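Local coordinates for thioredoxin domain-containing protein (PDB 3EYT) that is of unknown function but belongs to the thioredoxin-like AhpC/TSA family and may act as an oxidoreductase or antioxidant protein, at residues C[4-9]-C[111-116]; C[35-40]-C[76-81]; C[68-73]-C[97-102]; C[121-126]-C[148-153]. All blocks are in the same frame, centred on the assembly; numbering follows the deposited sequence.

In the fold
All four interactions reach the same mixed sheet of a thioredoxin-like fold. Interactions 2 and 3 lie closest, with centres 8 Å apart. They are joined by the bonds F36 N to L68 O (2.9 Å) and M38 N to H69 NE2 (3.0 Å). Interaction 2 includes C40 of a CxxC pair at a helix start, consistent with a thioredoxin-type redox site. Interaction 1 touches the other three: M115 packs on A35, L68 and L122. Interaction 4 lies on the opposite side of the chain's centre, its centre 28 Å from that of interaction 2. Interactions 2 and 3 are both nested inside the loop that interaction 1 closes.

Interaction 1. Residues C[4-9]-C[111-116]; sequences MKAPEL and AAYQMR
Y113 lays its ring against P7, and its hydroxyl bonds to the backbone carbonyl of the same residue. P7 CD sits over one face of the ring, 3.8 Å from the Y113 ring centroid and 20° off the ring normal. This is a CH-pi contact, displaced toward the rim, with CZ the nearest ring atom. The bond from Y113 OH to P7 O is 2.8 Å long. It lies in the carbonyl plane, on a lone pair, with a C=O...donor angle of 141°. Bond and face contact together hold the ring in place. A6 CB comes within 3.3 Å of Y113 OH, approaching the ring obliquely.

P7 also packs on A112, whose CB lies 3.8 Å from P7 CB. P7 CG also meets A112 O at 3.7 Å. A phenylalanine in place of Y113 would keep the ring over P7 CD but would probably leave P7 O without its hydroxyl donor.

Helix 108-112 closes here with a Schellman motif, and Q114 takes positive phi (57°) as the chain leaves the helix. The contact joins this helix end to the chain just after the edge strand 4-5. Y113 also packs on L122 and I124 of strand 120-124, and A6 on I124, so both segments rest on the same part of the sheet.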
# COMPACT_ATOMS: atom_id res chain seq x y z
N MSE C 4 31.50 12.79 -9.80
CA MSE C 4 31.39 11.39 -9.42
C MSE C 4 30.45 10.61 -10.35
O MSE C 4 29.56 11.18 -10.96
CB MSE C 4 30.97 11.24 -7.95
CG MSE C 4 29.90 12.18 -7.45
SE MSE C 4 29.55 11.70 -5.58
CE MSE C 4 28.35 10.22 -5.92
N LYS C 5 30.67 9.30 -10.47
CA LYS C 5 29.82 8.52 -11.38
C LYS C 5 28.36 8.44 -10.87
O LYS C 5 28.13 8.36 -9.66
CB LYS C 5 30.41 7.13 -11.65
CG LYS C 5 30.31 6.77 -13.12
CD LYS C 5 30.49 5.28 -13.35
CE LYS C 5 30.07 4.91 -14.78
NZ LYS C 5 28.81 5.63 -15.24
N ALA C 6 27.39 8.55 -11.78
CA ALA C 6 25.98 8.44 -11.39
C ALA C 6 25.45 6.98 -11.43
O ALA C 6 25.40 6.37 -12.49
CB ALA C 6 25.11 9.38 -12.23
N PRO C 7 25.08 6.41 -10.26
CA PRO C 7 24.58 5.01 -10.30
C PRO C 7 23.37 4.84 -11.23
O PRO C 7 22.56 5.76 -11.35
CB PRO C 7 24.15 4.76 -8.85
CG PRO C 7 25.10 5.66 -8.04
CD PRO C 7 25.23 6.91 -8.89
N GLU C 8 23.27 3.68 -11.87
CA GLU C 8 22.11 3.34 -12.70
C GLU C 8 20.81 3.38 -11.85
O GLU C 8 20.82 2.95 -10.70
CB GLU C 8 22.34 1.97 -13.39
CG GLU C 8 23.44 2.01 -14.49
CD GLU C 8 23.75 0.64 -15.15
OE1 GLU C 8 23.34 -0.42 -14.65
OE2 GLU C 8 24.44 0.64 -16.20
N LEU C 9 19.72 3.94 -12.39
CA LEU C 9 18.43 3.99 -11.69
C LEU C 9 17.95 2.58 -11.43
O LEU C 9 18.05 1.70 -12.31
CB LEU C 9 17.41 4.77 -12.53
CG LEU C 9 17.77 6.21 -12.90
CD1 LEU C 9 16.65 6.87 -13.74
CD2 LEU C 9 18.07 7.04 -11.67
N ALA C 111 19.54 5.17 -1.71
CA ALA C 111 20.74 4.74 -0.99
C ALA C 111 21.97 4.81 -1.88
O ALA C 111 23.00 5.29 -1.44
CB ALA C 111 20.58 3.32 -0.41
N ALA C 112 21.87 4.35 -3.13
CA ALA C 112 22.99 4.41 -4.07
C ALA C 112 23.52 5.84 -4.24
O ALA C 112 24.73 6.05 -4.38
CB ALA C 112 22.59 3.84 -5.46
N TYR C 113 22.61 6.82 -4.18
CA TYR C 113 22.99 8.20 -4.35
C TYR C 113 23.40 8.91 -3.06
O TYR C 113 23.79 10.08 -3.10
CB TYR C 113 21.89 9.00 -5.08
CG TYR C 113 21.97 8.87 -6.59
CD1 TYR C 113 21.44 7.74 -7.24
CD2 TYR C 113 22.58 9.85 -7.36
CE1 TYR C 113 21.55 7.60 -8.62
CE2 TYR C 113 22.67 9.73 -8.73
CZ TYR C 113 22.16 8.60 -9.36
OH TYR C 113 22.26 8.47 -10.73
N GLN C 114 23.28 8.20 -1.94
CA GLN C 114 23.58 8.74 -0.60
C GLN C 114 22.73 10.00 -0.33
O GLN C 114 23.23 10.99 0.21
CB GLN C 114 25.10 9.03 -0.49
CG GLN C 114 25.94 7.81 -0.91
CD GLN C 114 27.44 8.08 -0.90
OE1 GLN C 114 27.98 8.71 -1.80
NE2 GLN C 114 28.10 7.61 0.13
N MSE C 115 21.45 9.95 -0.68
CA MSE C 115 20.60 11.13 -0.46
C MSE C 115 20.32 11.30 1.00
O MSE C 115 20.27 10.32 1.76
CB MSE C 115 19.30 11.03 -1.28
CG MSE C 115 19.60 10.83 -2.75
SE MSE C 115 17.84 10.83 -3.68
CE MSE C 115 18.43 10.21 -5.44
N ARG C 116 20.16 12.55 1.42
CA ARG C 116 19.95 12.88 2.83
C ARG C 116 18.47 12.94 3.19
O ARG C 116 18.12 13.00 4.36
CB ARG C 116 20.60 14.23 3.16
CG ARG C 116 22.11 14.25 2.95
CD ARG C 116 22.68 15.61 3.34
NE ARG C 116 22.74 15.76 4.80
CZ ARG C 116 23.69 15.24 5.59
NH1 ARG C 116 24.69 14.52 5.09
NH2 ARG C 116 23.64 15.45 6.91

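Interaction 2. Residues C[35-40]-C[76-81]; sequences AFQMLC and EAMTPI
M78 reaches into the turn Q37 to C40 and meets Q37, M38 and L39; like M38, it is a selenomethionine in the crystal. Apolar packing makes up most of the contact. L39 crosses M78 at an angle, with CG of L39 3.8 Å from CG of M78. L39 CD1 also touches A77 CB at 3.8 Å. The side chains of M38 and M78 run antiparallel, side by side, and M38 CG lies 3.9 Å from M78 SE. M78 SE also lies 3.7 Å from Q37 CB. The M78 chain begins with CG anti to the carbonyl carbon (chi1 -58°), and a bend at chi3 then turns CE toward Q37.

The second group is apolar against polar. M78 SE lies 3.7 Å from L39 N. M78 CE touches Q37 OE1 at 3.6 Å. That oxygen takes its hydrogen bond elsewhere, from F72 N, while Q37 NE2 bonds to E73 OE2.

The two segments share no hydrogen bond with each other. L39 packs on M38 of the second subunit, and A77 O bonds to S82 OG of that subunit. The contact thus joins the turn that ends in C40, the N-cap residue of helix 41-57 and part of the possible redox pair, to the approach to helix 80-89. Its chemistry implies that shape and burial hold the segments together, while other parts of the fold satisfy polar groups of the turn.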
# COMPACT_ATOMS: atom_id res chain seq x y z
N ALA C 35 13.96 13.91 -6.56
CA ALA C 35 13.65 12.79 -5.68
C ALA C 35 12.74 13.36 -4.61
O ALA C 35 13.07 14.37 -3.97
CB ALA C 35 14.90 12.21 -5.06
N PHE C 36 11.59 12.73 -4.43
CA PHE C 36 10.55 13.29 -3.60
C PHE C 36 9.74 12.15 -2.96
O PHE C 36 9.78 11.01 -3.43
CB PHE C 36 9.63 14.21 -4.45
CG PHE C 36 8.73 13.45 -5.41
CD1 PHE C 36 7.38 13.22 -5.09
CD2 PHE C 36 9.22 12.99 -6.65
CE1 PHE C 36 6.54 12.52 -5.97
CE2 PHE C 36 8.41 12.30 -7.54
CZ PHE C 36 7.05 12.05 -7.20
N GLN C 37 8.99 12.51 -1.92
CA GLN C 37 7.94 11.66 -1.36
C GLN C 37 6.68 12.47 -1.49
O GLN C 37 6.67 13.68 -1.18
CB GLN C 37 8.14 11.40 0.14
CG GLN C 37 9.37 10.52 0.49
CD GLN C 37 9.42 10.17 1.98
OE1 GLN C 37 9.23 9.02 2.34
NE2 GLN C 37 9.59 11.17 2.83
N MSE C 38 5.61 11.81 -1.90
CA MSE C 38 4.35 12.51 -2.18
C MSE C 38 3.74 13.16 -0.93
O MSE C 38 3.07 14.16 -1.05
CB MSE C 38 3.36 11.56 -2.85
CG MSE C 38 2.98 10.37 -1.97
SE MSE C 38 1.71 9.21 -2.90
CE MSE C 38 0.05 10.22 -2.47
N LEU C 39 3.98 12.60 0.25
CA LEU C 39 3.44 13.20 1.48
C LEU C 39 4.42 14.13 2.24
O LEU C 39 4.16 14.54 3.38
CB LEU C 39 2.90 12.08 2.41
CG LEU C 39 1.85 11.12 1.84
CD1 LEU C 39 1.38 10.18 2.96
CD2 LEU C 39 0.64 11.90 1.26
N CYS C 40 5.52 14.49 1.61
CA CYS C 40 6.49 15.35 2.26
C CYS C 40 6.16 16.80 1.92
O CYS C 40 6.13 17.18 0.75
CB CYS C 40 7.88 14.94 1.81
SG CYS C 40 9.17 16.18 1.93
N GLU C 76 3.36 2.27 3.45
CA GLU C 76 2.00 1.83 3.17
C GLU C 76 1.05 2.97 2.76
O GLU C 76 -0.02 2.72 2.24
CB GLU C 76 1.41 1.03 4.36
CG GLU C 76 1.07 1.85 5.61
CD GLU C 76 2.31 2.44 6.31
OE1 GLU C 76 3.43 1.87 6.13
OE2 GLU C 76 2.15 3.49 7.02
N ALA C 77 1.46 4.21 3.02
CA ALA C 77 0.66 5.40 2.74
C ALA C 77 0.95 5.97 1.36
O ALA C 77 0.16 6.80 0.88
CB ALA C 77 0.97 6.45 3.74
N MSE C 78 2.07 5.55 0.75
CA MSE C 78 2.64 6.18 -0.44
C MSE C 78 2.92 5.13 -1.53
O MSE C 78 3.93 5.22 -2.22
CB MSE C 78 3.93 6.90 -0.10
CG MSE C 78 3.77 7.98 1.00
SE MSE C 78 5.22 9.21 0.95
CE MSE C 78 5.66 9.22 2.85
N THR C 79 2.02 4.14 -1.66
CA THR C 79 2.20 3.08 -2.65
C THR C 79 1.83 3.61 -4.07
O THR C 79 1.24 4.71 -4.21
CB THR C 79 1.30 1.88 -2.32
OG1 THR C 79 -0.07 2.24 -2.58
CG2 THR C 79 1.44 1.42 -0.86
N PRO C 80 2.16 2.84 -5.12
CA PRO C 80 1.90 3.35 -6.47
C PRO C 80 0.44 3.75 -6.76
O PRO C 80 0.23 4.67 -7.57
CB PRO C 80 2.35 2.18 -7.37
CG PRO C 80 3.58 1.62 -6.62
CD PRO C 80 3.06 1.64 -5.15
N ILE C 81 -0.55 3.08 -6.15
CA ILE C 81 -1.96 3.48 -6.43
C ILE C 81 -2.15 4.92 -5.90
O ILE C 81 -2.83 5.74 -6.53
CB ILE C 81 -3.00 2.50 -5.84
CG1 ILE C 81 -4.42 2.89 -6.24
CG2 ILE C 81 -2.91 2.42 -4.31
CD1 ILE C 81 -5.44 1.90 -5.80

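Interaction 3. Residues C[68-73]-C[97-102]; sequences LHTVFE and GVDQPG
L68 has CG anti to the backbone N (chi1 178°), and chi2 of 71° then places CD1 4.1 Å from D99 CB. On T70 it is CG2 that stands anti to the carbonyl carbon, and this methyl touches D99 OD2 at 3.5 Å.

The contact closes a beta-alpha-beta unit of the thioredoxin-like fold: strand 63-69, helix 80-89 and strand 96-99. The two strands run parallel as neighbours. L68 pairs with G97 and H69 with V98; the L68 side chain points to one face of the sheet, those of H69 and V98 to the other. H69 N donates to G97 O at 2.8 Å, with an N-H...O angle of 162°. D99 N returns a bond to H69 O at 3.0 Å.

The buried D99 carboxylate is gripped from outside the pair. OD1 takes the N-H of T109 and OD2 that of M110, both in the first turn of helix 108-112. That helix start would probably favour the charged form of the aspartate.

Beyond the last strand pair a water takes over. It accepts from V71 N at 2.9 Å and donates to H69 O at 2.8 Å and to D99 O at 3.2 Å.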
# COMPACT_ATOMS: atom_id res chain seq x y z
N LEU C 68 11.70 10.96 -9.13
CA LEU C 68 12.03 9.69 -8.51
C LEU C 68 11.30 9.62 -7.16
O LEU C 68 11.59 10.41 -6.25
CB LEU C 68 13.55 9.56 -8.35
CG LEU C 68 14.02 8.29 -7.66
CD1 LEU C 68 13.80 7.10 -8.60
CD2 LEU C 68 15.50 8.38 -7.22
N HIS C 69 10.31 8.74 -7.06
CA HIS C 69 9.54 8.62 -5.79
C HIS C 69 10.29 7.69 -4.84
O HIS C 69 10.34 6.45 -5.02
CB HIS C 69 8.10 8.12 -6.06
CG HIS C 69 7.15 8.39 -4.92
ND1 HIS C 69 6.25 7.46 -4.47
CD2 HIS C 69 6.98 9.49 -4.14
CE1 HIS C 69 5.55 7.97 -3.47
NE2 HIS C 69 5.98 9.20 -3.25
N THR C 70 10.94 8.31 -3.85
CA THR C 70 11.88 7.59 -2.96
C THR C 70 11.20 7.52 -1.59
O THR C 70 11.39 8.39 -0.73
CB THR C 70 13.20 8.36 -2.87
OG1 THR C 70 12.93 9.74 -2.49
CG2 THR C 70 13.94 8.37 -4.22
N VAL C 71 10.36 6.51 -1.39
CA VAL C 71 9.60 6.46 -0.17
C VAL C 71 10.48 5.75 0.88
O VAL C 71 10.80 4.56 0.71
CB VAL C 71 8.27 5.67 -0.38
CG1 VAL C 71 7.48 5.57 0.95
CG2 VAL C 71 7.42 6.33 -1.46
N PHE C 72 10.85 6.44 1.95
CA PHE C 72 11.73 5.85 2.95
C PHE C 72 11.04 5.79 4.30
O PHE C 72 11.65 5.41 5.29
CB PHE C 72 13.08 6.58 3.00
CG PHE C 72 12.98 8.02 3.43
CD1 PHE C 72 12.98 8.35 4.79
CD2 PHE C 72 12.88 9.03 2.48
CE1 PHE C 72 12.92 9.70 5.20
CE2 PHE C 72 12.79 10.38 2.87
CZ PHE C 72 12.81 10.71 4.22
N GLU C 73 9.75 6.15 4.33
CA GLU C 73 8.96 6.09 5.56
C GLU C 73 7.47 6.03 5.21
O GLU C 73 7.12 6.41 4.10
CB GLU C 73 9.22 7.32 6.40
CG GLU C 73 8.96 8.61 5.64
CD GLU C 73 9.36 9.83 6.43
OE1 GLU C 73 9.86 9.66 7.57
OE2 GLU C 73 9.18 10.95 5.90
N GLY C 97 9.58 7.72 -11.68
CA GLY C 97 9.96 6.31 -11.41
C GLY C 97 9.79 6.00 -9.94
O GLY C 97 10.18 6.81 -9.11
N VAL C 98 9.20 4.85 -9.60
CA VAL C 98 9.13 4.43 -8.21
C VAL C 98 10.43 3.68 -7.87
O VAL C 98 10.78 2.66 -8.52
CB VAL C 98 7.92 3.49 -7.93
CG1 VAL C 98 7.94 2.97 -6.45
CG2 VAL C 98 6.59 4.21 -8.24
N ASP C 99 11.14 4.19 -6.88
CA ASP C 99 12.44 3.64 -6.50
C ASP C 99 12.19 2.23 -5.92
O ASP C 99 11.25 2.02 -5.17
CB ASP C 99 13.06 4.53 -5.46
CG ASP C 99 14.57 4.31 -5.30
OD1 ASP C 99 15.16 3.31 -5.84
OD2 ASP C 99 15.16 5.13 -4.59
N GLN C 100 13.04 1.28 -6.27
CA GLN C 100 12.87 -0.10 -5.76
C GLN C 100 13.05 -0.18 -4.23
O GLN C 100 13.92 0.49 -3.67
CB GLN C 100 13.89 -1.03 -6.43
CG GLN C 100 13.70 -1.23 -7.94
CD GLN C 100 14.73 -2.22 -8.51
OE1 GLN C 100 15.56 -2.81 -7.78
NE2 GLN C 100 14.70 -2.39 -9.82
N PRO C 101 12.30 -1.08 -3.58
CA PRO C 101 12.45 -1.25 -2.13
C PRO C 101 13.85 -1.75 -1.75
O PRO C 101 14.45 -2.56 -2.47
CB PRO C 101 11.39 -2.30 -1.78
CG PRO C 101 11.12 -3.04 -3.12
CD PRO C 101 11.30 -2.01 -4.17
N GLY C 102 14.38 -1.23 -0.64
CA GLY C 102 15.74 -1.55 -0.23
C GLY C 102 15.72 -2.71 0.75
O GLY C 102 14.65 -3.29 1.04
O HOH W 1 10.11 4.29 -3.24

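Interaction 4. Residues C[121-126]-C[148-153]; sequences LLLIDK and ATLLGE
K126 stretches from just past strand 120-124 to the carbonyls of L151 and E153. Its CB points toward the helix segment, and chi1 of -60° sets CG anti to the carbonyl carbon, 4.1 Å from L150 O. The chain is extended from there. CD lies 3.7 Å from E153 O. CE is near two carbonyl oxygens, E153 O at 3.3 Å and L150 O at 3.5 Å. NZ ends the run with two hydrogen bonds. The one to E153 O is 2.7 Å long, with a C=O...donor angle of 170°. The other, to L151 O, is 3.1 Å, and here NZ stands above the carbonyl plane.

A methionine in place of K126 would probably leave E153 O and L151 O without their ammonium donor and let the chain end turn more freely.

A water also bridges the segments: it accepts from K126 N and donates to L150 O and to the side-chain oxygen E153 OE1. The apolar share comes from L150, whose CD1 meets L123 CD1 at 3.8 Å and whose CD2 meets D125 CB.

The ammonium group therefore sits at the carbonyl end of helix 140-151, where its charge would probably be favourable. Nearby, D125 OD2 and E153 OE1 come within 4.2 Å, while D125 OD1 accepts a hydrogen bond from D129 N. The repulsion between the carboxylates is likely to be eased by R131, which forms a salt bridge to each.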
# COMPACT_ATOMS: atom_id res chain seq x y z
N LEU C 121 17.55 17.31 -5.39
CA LEU C 121 17.63 17.55 -6.80
C LEU C 121 19.02 17.13 -7.27
O LEU C 121 20.04 17.57 -6.68
CB LEU C 121 17.30 19.02 -7.12
CG LEU C 121 17.02 19.27 -8.63
CD1 LEU C 121 16.05 20.35 -8.89
CD2 LEU C 121 18.31 19.55 -9.37
N LEU C 122 19.07 16.23 -8.26
CA LEU C 122 20.35 15.72 -8.77
C LEU C 122 20.51 16.17 -10.21
O LEU C 122 19.54 16.17 -10.98
CB LEU C 122 20.39 14.20 -8.73
CG LEU C 122 20.19 13.34 -7.46
CD1 LEU C 122 21.41 13.35 -6.61
CD2 LEU C 122 18.96 13.69 -6.62
N LEU C 123 21.73 16.55 -10.57
CA LEU C 123 22.07 16.97 -11.92
C LEU C 123 23.17 16.09 -12.48
O LEU C 123 24.27 16.01 -11.90
CB LEU C 123 22.62 18.41 -11.97
CG LEU C 123 21.75 19.66 -12.01
CD1 LEU C 123 22.65 20.77 -12.61
CD2 LEU C 123 20.47 19.49 -12.83
N ILE C 124 22.86 15.48 -13.62
CA ILE C 124 23.75 14.57 -14.32
C ILE C 124 24.14 15.18 -15.66
O ILE C 124 23.28 15.61 -16.45
CB ILE C 124 23.09 13.19 -14.50
CG1 ILE C 124 22.86 12.53 -13.12
CG2 ILE C 124 23.94 12.26 -15.40
CD1 ILE C 124 21.90 11.36 -13.20
N ASP C 125 25.44 15.21 -15.93
CA ASP C 125 25.93 15.85 -17.15
C ASP C 125 25.70 14.98 -18.38
O ASP C 125 25.27 13.85 -18.26
CB ASP C 125 27.39 16.30 -16.98
CG ASP C 125 28.39 15.15 -16.89
OD1 ASP C 125 28.09 13.99 -17.26
OD2 ASP C 125 29.54 15.43 -16.47
N LYS C 126 26.00 15.51 -19.57
CA LYS C 126 25.84 14.77 -20.85
C LYS C 126 26.62 13.46 -20.91
O LYS C 126 26.31 12.58 -21.71
CB LYS C 126 26.30 15.65 -22.01
CG LYS C 126 25.56 16.92 -22.15
CD LYS C 126 25.96 17.59 -23.45
CE LYS C 126 25.44 18.98 -23.45
NZ LYS C 126 25.84 19.71 -24.66
N ALA C 148 23.00 25.48 -17.42
CA ALA C 148 23.69 26.11 -18.57
C ALA C 148 25.13 25.65 -18.71
O ALA C 148 25.59 25.41 -19.81
CB ALA C 148 23.63 27.62 -18.47
N THR C 149 25.85 25.55 -17.61
CA THR C 149 27.24 25.11 -17.64
C THR C 149 27.35 23.71 -18.25
O THR C 149 28.21 23.45 -19.12
CB THR C 149 27.86 25.13 -16.22
OG1 THR C 149 27.78 26.46 -15.70
CG2 THR C 149 29.34 24.63 -16.23
N LEU C 150 26.46 22.83 -17.82
CA LEU C 150 26.39 21.45 -18.30
C LEU C 150 25.95 21.39 -19.77
O LEU C 150 26.51 20.60 -20.57
CB LEU C 150 25.45 20.62 -17.41
CG LEU C 150 25.89 20.44 -15.95
CD1 LEU C 150 25.00 19.43 -15.22
CD2 LEU C 150 27.34 19.99 -15.91
N LEU C 151 24.98 22.22 -20.14
CA LEU C 151 24.56 22.35 -21.54
C LEU C 151 25.68 22.93 -22.41
O LEU C 151 25.75 22.62 -23.61
CB LEU C 151 23.31 23.21 -21.68
CG LEU C 151 22.00 22.61 -21.17
CD1 LEU C 151 20.89 23.63 -21.35
CD2 LEU C 151 21.68 21.31 -21.93
N GLY C 152 26.55 23.73 -21.81
CA GLY C 152 27.69 24.34 -22.52
C GLY C 152 28.79 23.36 -22.90
O GLY C 152 29.62 23.65 -23.77
N GLU C 153 28.80 22.20 -22.25
CA GLU C 153 29.83 21.18 -22.46
C GLU C 153 29.60 20.38 -23.74
O GLU C 153 28.46 20.19 -24.17
CB GLU C 153 29.91 20.24 -21.25
CG GLU C 153 30.39 20.94 -19.99
CD GLU C 153 30.54 20.04 -18.76
OE1 GLU C 153 29.96 18.92 -18.70
OE2 GLU C 153 31.26 20.48 -17.83
O HOH W 2 27.28 18.23 -19.80